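Local coordinates for protein agglutinin (Narcissus pseudonarcissus, PDB 3DZW) that binds mannose-containing sugars such as mannobiose through several pockets on each chain, as a tetrameric plant lectin of the monocot mannose-binding family, at residues N17-F23 with L88-V94; D49-H53 with V64-N69. All coordinates share one frame; numbering follows the deposited sequence.

Interaction 1 of 2, residues N17-F23 with L88-V94. With MAN (alpha-D-mannopyranose), chain C.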
loop_
_atom_site.group_PDB
_atom_site.type_symbol
_atom_site.label_atom_id
_atom_site.label_comp_id
_atom_site.label_asym_id
_atom_site.label_seq_id
_atom_site.Cartn_x
_atom_site.Cartn_y
_atom_site.Cartn_z
ATOM N N ASN A 17 1.051 4.324 -8.869
ATOM C CA ASN A 17 1.562 2.927 -8.882
ATOM C C ASN A 17 0.568 1.945 -8.292
ATOM O O ASN A 17 -0.285 2.315 -7.465
ATOM C CB ASN A 17 2.923 2.784 -8.156
ATOM C CG ASN A 17 2.833 3.059 -6.662
ATOM O OD1 ASN A 17 2.660 4.195 -6.235
ATOM N ND2 ASN A 17 3.011 2.010 -5.860
ATOM N N ASN A 18 0.670 0.694 -8.721
ATOM C CA ASN A 18 -0.200 -0.356 -8.236
ATOM C C ASN A 18 0.443 -1.689 -8.568
ATOM O O ASN A 18 0.372 -2.167 -9.702
ATOM C CB ASN A 18 -1.607 -0.213 -8.855
ATOM C CG ASN A 18 -2.671 -1.056 -8.135
ATOM O OD1 ASN A 18 -2.366 -2.026 -7.464
ATOM N ND2 ASN A 18 -3.944 -0.661 -8.294
ATOM N N GLY A 19 1.114 -2.272 -7.575
ATOM C CA GLY A 19 1.810 -3.538 -7.758
ATOM C C GLY A 19 2.969 -3.367 -8.723
ATOM O O GLY A 19 3.860 -2.553 -8.501
ATOM N N ARG A 20 2.944 -4.129 -9.805
ATOM C CA ARG A 20 4.003 -4.065 -10.821
ATOM C C ARG A 20 3.735 -2.991 -11.906
ATOM O O ARG A 20 4.536 -2.846 -12.845
ATOM C CB ARG A 20 4.217 -5.459 -11.466
ATOM C CG ARG A 20 2.974 -6.072 -12.141
ATOM C CD ARG A 20 3.233 -7.511 -12.588
ATOM N NE ARG A 20 4.180 -7.581 -13.679
ATOM C CZ ARG A 20 4.679 -8.709 -14.180
ATOM N NH1 ARG A 20 4.336 -9.897 -13.671
ATOM N NH2 ARG A 20 5.540 -8.651 -15.187
ATOM N N TYR A 21 2.638 -2.220 -11.756
ATOM C CA TYR A 21 2.279 -1.188 -12.750
ATOM C C TYR A 21 2.632 0.238 -12.292
ATOM O O TYR A 21 2.441 0.596 -11.117
ATOM C CB TYR A 21 0.775 -1.256 -13.096
ATOM C CG TYR A 21 0.262 -2.656 -13.344
ATOM C CD1 TYR A 21 0.927 -3.519 -14.211
ATOM C CD2 TYR A 21 -0.928 -3.098 -12.764
ATOM C CE1 TYR A 21 0.453 -4.814 -14.452
ATOM C CE2 TYR A 21 -1.417 -4.392 -13.009
ATOM C CZ TYR A 21 -0.718 -5.239 -13.855
ATOM O OH TYR A 21 -1.180 -6.508 -14.106
ATOM N N VAL A 22 3.155 1.043 -13.233
ATOM C CA VAL A 22 3.521 2.435 -12.979
ATOM C C VAL A 22 2.995 3.341 -14.141
ATOM O O VAL A 22 3.238 3.054 -15.321
ATOM C CB VAL A 22 5.037 2.621 -12.811
ATOM C CG1 VAL A 22 5.388 4.104 -12.649
ATOM C CG2 VAL A 22 5.553 1.807 -11.617
ATOM N N PHE A 23 2.271 4.407 -13.773
ATOM C CA PHE A 23 1.692 5.383 -14.715
ATOM C C PHE A 23 2.417 6.673 -14.384
ATOM O O PHE A 23 2.121 7.324 -13.364
ATOM C CB PHE A 23 0.183 5.443 -14.523
ATOM C CG PHE A 23 -0.557 6.281 -15.550
ATOM C CD1 PHE A 23 -0.582 5.907 -16.887
ATOM C CD2 PHE A 23 -1.311 7.385 -15.157
ATOM C CE1 PHE A 23 -1.289 6.658 -17.828
ATOM C CE2 PHE A 23 -2.031 8.135 -16.102
ATOM C CZ PHE A 23 -2.016 7.769 -17.426
ATOM N N LEU A 88 -5.451 4.018 -11.454
ATOM C CA LEU A 88 -4.569 2.986 -12.009
ATOM C C LEU A 88 -5.036 1.752 -11.281
ATOM O O LEU A 88 -4.712 1.547 -10.105
ATOM C CB LEU A 88 -3.092 3.274 -11.751
ATOM C CG LEU A 88 -2.080 2.151 -12.122
ATOM C CD1 LEU A 88 -2.222 1.701 -13.571
ATOM C CD2 LEU A 88 -0.639 2.589 -11.830
ATOM N N GLN A 89 -5.833 0.941 -11.971
ATOM C CA GLN A 89 -6.484 -0.249 -11.368
ATOM C C GLN A 89 -5.627 -1.515 -11.224
ATOM O O GLN A 89 -4.621 -1.692 -11.904
ATOM C CB GLN A 89 -7.761 -0.585 -12.183
ATOM C CG GLN A 89 -8.754 0.598 -12.264
ATOM C CD GLN A 89 -10.052 0.276 -13.005
ATOM O OE1 GLN A 89 -11.003 1.066 -12.969
ATOM N NE2 GLN A 89 -10.105 -0.880 -13.657
ATOM N N LYS A 90 -6.076 -2.399 -10.329
ATOM C CA LYS A 90 -5.400 -3.672 -10.075
ATOM C C LYS A 90 -5.433 -4.614 -11.315
ATOM O O LYS A 90 -4.626 -5.550 -11.406
ATOM C CB LYS A 90 -6.011 -4.373 -8.845
ATOM C CG LYS A 90 -7.495 -4.770 -8.995
ATOM C CD LYS A 90 -8.050 -5.341 -7.694
ATOM C CE LYS A 90 -9.521 -5.707 -7.835
ATOM N NZ LYS A 90 -10.111 -6.203 -6.547
ATOM N N ASP A 91 -6.369 -4.361 -12.259
ATOM C CA ASP A 91 -6.467 -5.180 -13.494
ATOM C C ASP A 91 -5.633 -4.579 -14.652
ATOM O O ASP A 91 -5.736 -5.028 -15.778
ATOM C CB ASP A 91 -7.942 -5.400 -13.935
ATOM C CG ASP A 91 -8.630 -4.109 -14.446
ATOM O OD1 ASP A 91 -8.055 -3.008 -14.345
ATOM O OD2 ASP A 91 -9.762 -4.223 -14.951
ATOM N N ARG A 92 -4.837 -3.528 -14.333
ATOM C CA ARG A 92 -3.906 -2.842 -15.290
ATOM C C ARG A 92 -4.567 -1.752 -16.202
ATOM O O ARG A 92 -3.892 -1.142 -17.032
ATOM C CB ARG A 92 -3.120 -3.881 -16.161
ATOM C CG ARG A 92 -1.774 -3.330 -16.689
ATOM C CD ARG A 92 -0.976 -4.344 -17.524
ATOM N NE ARG A 92 -1.551 -4.536 -18.850
ATOM C CZ ARG A 92 -1.007 -5.300 -19.806
ATOM N NH1 ARG A 92 0.143 -5.944 -19.594
ATOM N NH2 ARG A 92 -1.608 -5.406 -20.983
ATOM N N ASN A 93 -5.859 -1.507 -16.031
ATOM C CA ASN A 93 -6.527 -0.506 -16.815
ATOM C C ASN A 93 -6.392 0.831 -16.078
ATOM O O ASN A 93 -6.269 0.851 -14.845
ATOM C CB ASN A 93 -8.007 -0.884 -17.007
ATOM C CG ASN A 93 -8.633 -0.302 -18.330
ATOM O OD1 ASN A 93 -7.970 0.395 -19.108
ATOM N ND2 ASN A 93 -9.908 -0.636 -18.573
ATOM N N VAL A 94 -6.364 1.938 -16.836
ATOM C CA VAL A 94 -6.326 3.299 -16.276
ATOM C C VAL A 94 -7.683 3.885 -16.696
ATOM O O VAL A 94 -7.960 4.014 -17.900
ATOM C CB VAL A 94 -5.170 4.120 -16.788
ATOM C CG1 VAL A 94 -5.243 5.538 -16.241
ATOM C CG2 VAL A 94 -3.830 3.463 -16.404
HETATM C C1 MAN C . -12.967 -2.952 -18.006
HETATM C C2 MAN C . -12.518 -2.900 -16.552
HETATM C C3 MAN C . -13.394 -1.928 -15.758
HETATM C C4 MAN C . -13.408 -0.569 -16.431
HETATM C C5 MAN C . -13.785 -0.706 -17.913
HETATM C C6 MAN C . -13.703 0.631 -18.636
HETATM O O2 MAN C . -11.149 -2.514 -16.487
HETATM O O3 MAN C . -12.920 -1.799 -14.428
HETATM O O4 MAN C . -14.325 0.289 -15.755
HETATM O O5 MAN C . -12.922 -1.653 -18.564
HETATM O O6 MAN C . -14.149 0.479 -19.978
HETATM O O HOH W 1 -3.597 -7.337 -13.307
#
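R92 lays its aliphatic chain over one face of the Y21 ring, joining a hairpin and a loop of the beta-prism II fold of monocot mannose-binding lectins. N17-F23 is the hairpin, closed by a type II' turn from N18 to Y21, whereas L88-V94 includes a type I turn from Q89 to R92 that carries part of a mannose pocket. One bump is CG of R92, centred above the ring of Y21 in a CH-pi contact, 3.5 Å from the centroid and 12° off the normal. The two side chains meet at about a right angle, and CD of R92 sits 3.4 Å from CE1 of Y21; beyond it the chain bends at chi3 (74°), and the guanidinium, steeply inclined to the ring, ends in a salt bridge with D35. O of K90 lies at the edge of the same ring, and a water joins it to OH of Y21.

Deeper in, L88 fills the hollow of the hairpin. CD2 of L88 nestles against CA of N17 and O of Y21, and lies 4.0 Å from CB of F23; CG of L88 backs onto CB of N18. V94 then sets CG1 over one face of the F23 ring, offset toward the rim. W41, L31 and L33 also pack on F23, so this end of the contact belongs to the buried core.

On the side of the turn away from the hairpin, Q89, D91 and N93 reach the sugar. OD1 of D91 is gripped from opposite faces of its carboxylate by NE2 of Q89 and by the backbone N of N93, the latter making an Asx turn, and OD2 takes a hydrogen bond from O2 of mannose. OE1 of Q89 is bonded to OH of Y97, which also binds the mannose. Across the contact, ND2 of N18 donates to O of L88 at 3.0 Å, nearly straight at 172°.

Interaction 2 of 2, residues D49-H53 with V64-N69. With MAN (alpha-D-mannopyranose), chain E.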
loop_
_atom_site.group_PDB
_atom_site.type_symbol
_atom_site.label_atom_id
_atom_site.label_comp_id
_atom_site.label_asym_id
_atom_site.label_seq_id
_atom_site.Cartn_x
_atom_site.Cartn_y
_atom_site.Cartn_z
ATOM N N ASP A 49 8.361 18.710 -25.755
ATOM C CA ASP A 49 8.804 19.788 -24.903
ATOM C C ASP A 49 9.495 19.147 -23.645
ATOM O O ASP A 49 9.704 17.924 -23.614
ATOM C CB ASP A 49 7.631 20.703 -24.544
ATOM C CG ASP A 49 8.078 22.101 -24.091
ATOM O OD1 ASP A 49 9.211 22.244 -23.573
ATOM O OD2 ASP A 49 7.286 23.052 -24.252
ATOM N N ARG A 50 9.832 19.963 -22.635
ATOM C CA ARG A 50 10.495 19.472 -21.449
ATOM C C ARG A 50 9.693 19.862 -20.194
ATOM O O ARG A 50 9.147 20.961 -20.120
ATOM C CB ARG A 50 11.886 20.080 -21.365
ATOM C CG ARG A 50 12.935 19.255 -20.609
ATOM C CD ARG A 50 13.490 18.110 -21.506
ATOM N NE ARG A 50 14.637 17.400 -20.884
ATOM C CZ ARG A 50 14.577 16.225 -20.229
ATOM N NH1 ARG A 50 13.433 15.564 -20.107
ATOM N NH2 ARG A 50 15.687 15.701 -19.714
ATOM N N ARG A 51 9.622 18.951 -19.223
ATOM C CA ARG A 51 8.900 19.189 -17.929
ATOM C C ARG A 51 7.390 19.600 -18.046
ATOM O O ARG A 51 7.002 20.722 -17.685
ATOM C CB ARG A 51 9.658 20.218 -17.060
ATOM C CG ARG A 51 11.056 19.760 -16.646
ATOM C CD ARG A 51 11.706 20.733 -15.661
ATOM N NE ARG A 51 10.917 20.875 -14.420
ATOM C CZ ARG A 51 10.983 20.046 -13.359
ATOM N NH1 ARG A 51 10.221 20.280 -12.293
ATOM N NH2 ARG A 51 11.800 18.982 -13.359
ATOM N N CYS A 52 6.577 18.673 -18.538
ATOM C CA CYS A 52 5.146 18.869 -18.659
ATOM C C CYS A 52 4.488 18.346 -17.390
ATOM O O CYS A 52 5.129 17.628 -16.622
ATOM C CB CYS A 52 4.601 18.112 -19.858
ATOM S SG CYS A 52 5.173 18.696 -21.495
ATOM N N HIS A 53 3.213 18.706 -17.153
ATOM C CA HIS A 53 2.486 18.196 -15.970
ATOM C C HIS A 53 1.113 17.652 -16.386
ATOM O O HIS A 53 0.551 18.073 -17.402
ATOM C CB HIS A 53 2.346 19.263 -14.857
ATOM C CG HIS A 53 1.370 20.363 -15.169
ATOM N ND1 HIS A 53 1.732 21.518 -15.824
ATOM C CD2 HIS A 53 0.048 20.490 -14.886
ATOM C CE1 HIS A 53 0.676 22.307 -15.941
ATOM N NE2 HIS A 53 -0.358 21.704 -15.381
ATOM N N VAL A 64 -2.627 16.918 -20.381
ATOM C CA VAL A 64 -1.197 17.103 -20.255
ATOM C C VAL A 64 -0.899 18.528 -20.744
ATOM O O VAL A 64 -1.232 18.873 -21.887
ATOM C CB VAL A 64 -0.398 16.113 -21.082
ATOM C CG1 VAL A 64 1.119 16.462 -21.035
ATOM C CG2 VAL A 64 -0.645 14.680 -20.601
ATOM N N TYR A 65 -0.292 19.351 -19.874
ATOM C CA TYR A 65 0.057 20.752 -20.218
ATOM C C TYR A 65 1.560 20.954 -20.397
ATOM O O TYR A 65 2.368 20.356 -19.686
ATOM C CB TYR A 65 -0.459 21.729 -19.149
ATOM C CG TYR A 65 -1.957 21.953 -19.162
ATOM C CD1 TYR A 65 -2.525 22.881 -20.024
ATOM C CD2 TYR A 65 -2.802 21.257 -18.291
ATOM C CE1 TYR A 65 -3.899 23.108 -20.048
ATOM C CE2 TYR A 65 -4.189 21.477 -18.301
ATOM C CZ TYR A 65 -4.727 22.410 -19.192
ATOM O OH TYR A 65 -6.091 22.645 -19.225
ATOM N N SER A 66 1.921 21.821 -21.348
ATOM C CA SER A 66 3.303 22.142 -21.624
ATOM C C SER A 66 3.813 23.110 -20.569
ATOM O O SER A 66 3.022 23.636 -19.792
ATOM C CB SER A 66 3.419 22.796 -22.986
ATOM O OG SER A 66 2.846 24.095 -22.964
ATOM N N PRO A 67 5.163 23.335 -20.510
ATOM C CA PRO A 67 5.691 24.320 -19.556
ATOM C C PRO A 67 5.072 25.751 -19.741
ATOM O O PRO A 67 5.088 26.548 -18.794
ATOM C CB PRO A 67 7.204 24.324 -19.843
ATOM C CG PRO A 67 7.365 23.627 -21.139
ATOM C CD PRO A 67 6.248 22.663 -21.240
ATOM N N ARG A 68 4.558 26.062 -20.956
ATOM C CA ARG A 68 3.883 27.369 -21.205
ATOM C C ARG A 68 2.343 27.287 -20.977
ATOM O O ARG A 68 1.593 28.168 -21.419
ATOM C CB ARG A 68 4.198 27.955 -22.611
ATOM C CG ARG A 68 5.620 28.558 -22.757
ATOM C CD ARG A 68 6.676 27.550 -23.066
ATOM N NE ARG A 68 6.581 27.090 -24.461
ATOM C CZ ARG A 68 7.090 27.752 -25.523
ATOM N NH1 ARG A 68 7.723 28.930 -25.369
ATOM N NH2 ARG A 68 6.950 27.244 -26.748
ATOM N N ASN A 69 1.899 26.218 -20.291
ATOM C CA ASN A 69 0.478 26.007 -19.945
ATOM C C ASN A 69 -0.477 25.849 -21.152
ATOM O O ASN A 69 -1.628 26.306 -21.115
ATOM C CB ASN A 69 -0.008 27.138 -18.998
ATOM C CG ASN A 69 0.825 27.223 -17.701
ATOM O OD1 ASN A 69 1.049 28.309 -17.170
ATOM N ND2 ASN A 69 1.298 26.074 -17.213
HETATM C C1 MAN E . -11.493 21.406 -22.464
HETATM C C2 MAN E . -11.188 22.085 -21.049
HETATM C C3 MAN E . -9.891 22.868 -21.018
HETATM C C4 MAN E . -8.756 22.062 -21.648
HETATM C C5 MAN E . -9.084 21.634 -23.092
HETATM C C6 MAN E . -7.983 20.766 -23.670
HETATM O O1 MAN E . -12.591 22.005 -23.318
HETATM O O2 MAN E . -11.143 21.065 -20.094
HETATM O O3 MAN E . -9.564 23.167 -19.675
HETATM O O4 MAN E . -7.565 22.826 -21.650
HETATM O O5 MAN E . -10.280 20.872 -23.182
HETATM O O6 MAN E . -8.407 20.241 -24.922
HETATM O O HOH W 2 3.904 22.574 -16.930
#
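With chi1 at 72°, H53 holds CG between its backbone N and carbonyl carbon, which swings the imidazole toward Y65, whose own CG is anti to the carbonyl carbon (chi1 -73°). CE1 of H53 thereby comes to 3.5 Å from CB of Y65. The two rings are near parallel but slid apart and barely overlap, with centroids 5.6 Å apart, so the contact falls mainly on the stem of the tyrosine. The amide of N69 arrives at the imidazole edge, its ND2 near CE1 of H53, and a water in the plane of the imidazole links ND1 of H53 to O of S66.

Beneath these rings the backbones form an antiparallel hydrogen-bonded pair. N of H53 donates to O of Y65 at 3.1 Å, and N of Y65 returns a straighter bond to O of H53 at 2.9 Å. This pair starts the union of strands 53-56 and 62-65, the central two of a four-stranded sheet in the beta-prism II lectin fold. Next to it, CB of C52 rests 3.2 Å from O of Y65 and also meets CG1 of V64; SG of C52, held in a disulfide with C29, lies against CA of S66 and CD of P67.

Past the strand end the chain enters a type I turn from S66 to N69. P67 presents CG and CD to the carboxylate of D49, CG lying 3.2 Å from OD2 of D49, while O of R50 also approaches the proline ring. NE of R68 is 4.1 Å from OD2 of D49, too far for a salt bridge, though the positive charge may still stabilise the carboxylate's negative one. At the far end of the Y65 ring, OH accepts a 2.8 Å hydrogen bond from O4 of mannose and is also bonded to OE1 of Q57.

Interactions 1 and 2 lie on opposite sides of the chain's centre, their own centres 24 Å apart, and share no strand. Interaction 1 brings together distant parts of the sequence, a hairpin of one sheet and the loop linking two strands of another; its aliphatic and aromatic packing runs into the core, while the second subunit reaches its outer loop. Interaction 2 joins neighbours within one sheet and touches no other protein chain of the assembly. It relies more on backbone pairing, next to a disulfide that ties C52 to C29 elsewhere in the chain, and ends in a charged, exposed turn. Each supplies residues to a different mannose pocket: three polar side chains from 88-94, a single tyrosine from 64-69.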